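Local coordinates for Cow rumen GH26 endo-mannanase (Metagenome, PDB 6UEH), which probably hydrolyses internal beta-1,4-mannosidic linkages of mannans such as galactomannan, pairing a GH26 catalytic barrel with a CBM6-like accessory domain, at residues 102-107 against 133-138. Sequence-based numbering, arbitrary orientation.
Sequences FGMHRL and ATFPDF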
loop_
_atom_site.group_PDB
_atom_site.type_symbol
_atom_site.label_atom_id
_atom_site.label_comp_id
_atom_site.label_asym_id
_atom_site.label_seq_id
_atom_site.Cartn_x
_atom_site.Cartn_y
_atom_site.Cartn_z
ATOM N N PHE A 102 7.730 -1.948 -19.794
ATOM C CA PHE A 102 6.977 -3.106 -19.330
ATOM C C PHE A 102 7.392 -3.526 -17.919
ATOM O O PHE A 102 7.164 -4.665 -17.512
ATOM C CB PHE A 102 7.142 -4.281 -20.300
ATOM C CG PHE A 102 6.281 -4.178 -21.530
ATOM C CD1 PHE A 102 4.915 -4.409 -21.455
ATOM C CD2 PHE A 102 6.833 -3.859 -22.758
ATOM C CE1 PHE A 102 4.117 -4.315 -22.582
ATOM C CE2 PHE A 102 6.040 -3.767 -23.891
ATOM C CZ PHE A 102 4.680 -3.995 -23.802
ATOM N N GLY A 103 8.011 -2.603 -17.186
ATOM C CA GLY A 103 8.271 -2.786 -15.767
ATOM C C GLY A 103 9.514 -3.567 -15.382
ATOM O O GLY A 103 10.234 -4.090 -16.235
ATOM N N MET A 104 9.768 -3.629 -14.079
ATOM C CA MET A 104 10.874 -4.409 -13.535
ATOM C C MET A 104 10.321 -5.666 -12.891
ATOM O O MET A 104 9.447 -5.593 -12.029
ATOM C CB MET A 104 11.670 -3.608 -12.507
ATOM C CG MET A 104 11.691 -2.114 -12.738
ATOM S SD MET A 104 12.506 -1.265 -11.371
ATOM C CE MET A 104 12.173 0.443 -11.796
ATOM N N HIS A 105 10.828 -6.822 -13.304
ATOM C CA HIS A 105 10.287 -8.079 -12.812
ATOM C C HIS A 105 11.384 -9.077 -12.473
ATOM O O HIS A 105 12.509 -8.985 -12.964
ATOM C CB HIS A 105 9.316 -8.661 -13.837
ATOM C CG HIS A 105 8.267 -7.688 -14.275
ATOM N ND1 HIS A 105 7.300 -7.208 -13.418
ATOM C CD2 HIS A 105 8.054 -7.078 -15.463
ATOM C CE1 HIS A 105 6.525 -6.356 -14.065
ATOM N NE2 HIS A 105 6.961 -6.261 -15.309
ATOM N N ARG A 106 11.040 -10.027 -11.614
ATOM C CA ARG A 106 12.001 -10.989 -11.106
ATOM C C ARG A 106 12.324 -12.070 -12.129
ATOM O O ARG A 106 11.428 -12.715 -12.675
ATOM C CB ARG A 106 11.466 -11.620 -9.818
ATOM C CG ARG A 106 12.375 -12.640 -9.161
ATOM C CD ARG A 106 11.845 -12.965 -7.771
ATOM N NE ARG A 106 12.557 -14.064 -7.126
ATOM C CZ ARG A 106 12.365 -14.426 -5.862
ATOM N NH1 ARG A 106 11.489 -13.770 -5.112
ATOM N NH2 ARG A 106 13.049 -15.440 -5.347
ATOM N N LEU A 107 13.612 -12.238 -12.404
ATOM C CA LEU A 107 14.090 -13.414 -13.112
ATOM C C LEU A 107 14.711 -14.350 -12.089
ATOM O O LEU A 107 15.431 -13.909 -11.192
ATOM C CB LEU A 107 15.107 -13.052 -14.194
ATOM C CG LEU A 107 14.619 -12.191 -15.359
ATOM C CD1 LEU A 107 15.694 -12.108 -16.425
ATOM C CD2 LEU A 107 13.328 -12.736 -15.937
ATOM N N ALA A 133 17.888 -4.232 -13.533
ATOM C CA ALA A 133 16.972 -3.223 -13.015
ATOM C C ALA A 133 17.708 -2.086 -12.325
ATOM O O ALA A 133 18.757 -2.287 -11.717
ATOM C CB ALA A 133 15.969 -3.853 -12.057
ATOM N N THR A 134 17.153 -0.887 -12.444
ATOM C CA THR A 134 17.621 0.257 -11.678
ATOM C C THR A 134 16.468 0.724 -10.800
ATOM O O THR A 134 15.334 0.839 -11.263
ATOM C CB THR A 134 18.108 1.404 -12.582
ATOM O OG1 THR A 134 17.015 1.897 -13.364
ATOM C CG2 THR A 134 19.206 0.916 -13.514
ATOM N N PHE A 135 16.754 0.981 -9.532
ATOM C CA PHE A 135 15.695 1.253 -8.571
ATOM C C PHE A 135 15.658 2.724 -8.173
ATOM O O PHE A 135 16.666 3.422 -8.279
ATOM C CB PHE A 135 15.876 0.360 -7.339
ATOM C CG PHE A 135 16.001 -1.098 -7.672
ATOM C CD1 PHE A 135 14.876 -1.863 -7.926
ATOM C CD2 PHE A 135 17.247 -1.700 -7.749
ATOM C CE1 PHE A 135 14.987 -3.205 -8.243
ATOM C CE2 PHE A 135 17.366 -3.040 -8.066
ATOM C CZ PHE A 135 16.232 -3.794 -8.311
ATOM N N PRO A 136 14.481 3.205 -7.737
ATOM C CA PRO A 136 14.346 4.576 -7.242
ATOM C C PRO A 136 15.307 4.868 -6.097
ATOM O O PRO A 136 15.574 3.986 -5.281
ATOM C CB PRO A 136 12.894 4.633 -6.760
ATOM C CG PRO A 136 12.190 3.614 -7.580
ATOM C CD PRO A 136 13.183 2.505 -7.777
ATOM N N ASP A 137 15.832 6.086 -6.050
ATOM C CA ASP A 137 16.670 6.505 -4.935
ATOM C C ASP A 137 15.778 6.838 -3.743
ATOM O O ASP A 137 15.275 7.956 -3.626
ATOM C CB ASP A 137 17.532 7.710 -5.320
ATOM C CG ASP A 137 18.671 7.954 -4.342
ATOM O OD1 ASP A 137 18.566 7.527 -3.172
ATOM O OD2 ASP A 137 19.677 8.575 -4.745
ATOM N N PHE A 138 15.585 5.858 -2.865
ATOM C CA PHE A 138 14.705 6.022 -1.712
ATOM C C PHE A 138 15.288 6.988 -0.686
ATOM O O PHE A 138 14.549 7.637 0.054
ATOM C CB PHE A 138 14.431 4.668 -1.051
ATOM C CG PHE A 138 13.768 3.671 -1.959
ATOM C CD1 PHE A 138 12.474 3.877 -2.409
ATOM C CD2 PHE A 138 14.434 2.522 -2.355
ATOM C CE1 PHE A 138 11.860 2.959 -3.241
ATOM C CE2 PHE A 138 13.824 1.599 -3.186
ATOM C CZ PHE A 138 12.536 1.819 -3.630
#
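The carbonyl oxygen of Thr134 is the polar atom against which the end of Met104 packs: the methyl CE stands 3.2 Å from Thr134 O, and SD lies 3.5 Å from the same Thr134 O, both as van der Waals contacts and not as bonds. No hydrogen bond joins 102-107 to 133-138, so the contact illustrates how one extended thioether side chain can span from a strand to a linker. The reach comes from the torsions of Met104. Its CG sits beside the backbone N, at an unusual chi1 of -30°, and beyond CG the chain is fully extended, carrying the sulfur out along the linker. On the way, Met104 CB passes 4.3 Å from Ala133 CB, where the CA atoms of the two segments are nearest. Farther on, Met104 SD lies 4.2 Å from Phe135 CD1, in a Met-aromatic contact that approaches the ring obliquely, 49° off its normal. The strand has its own internal tie: the CB of His105 points away from the linker, and its NE2 donates a bent hydrogen bond of 2.7 Å to Phe102 O, with an N-H...O angle of 137°. That bond closes across Gly103 and Met104. Strand 97-107 pairs with strand 59-69 of the CBM6-like beta-sandwich, and Met104 also touches Gln62 there. The linker leaves strand 123-132 toward the GH26 barrel. Phe135 packs on Met60 of strand 59-69, stacks with His442 and meets Tyr412 of helix 408-417, so this small surface contact lies at the junction of the accessory and catalytic domains.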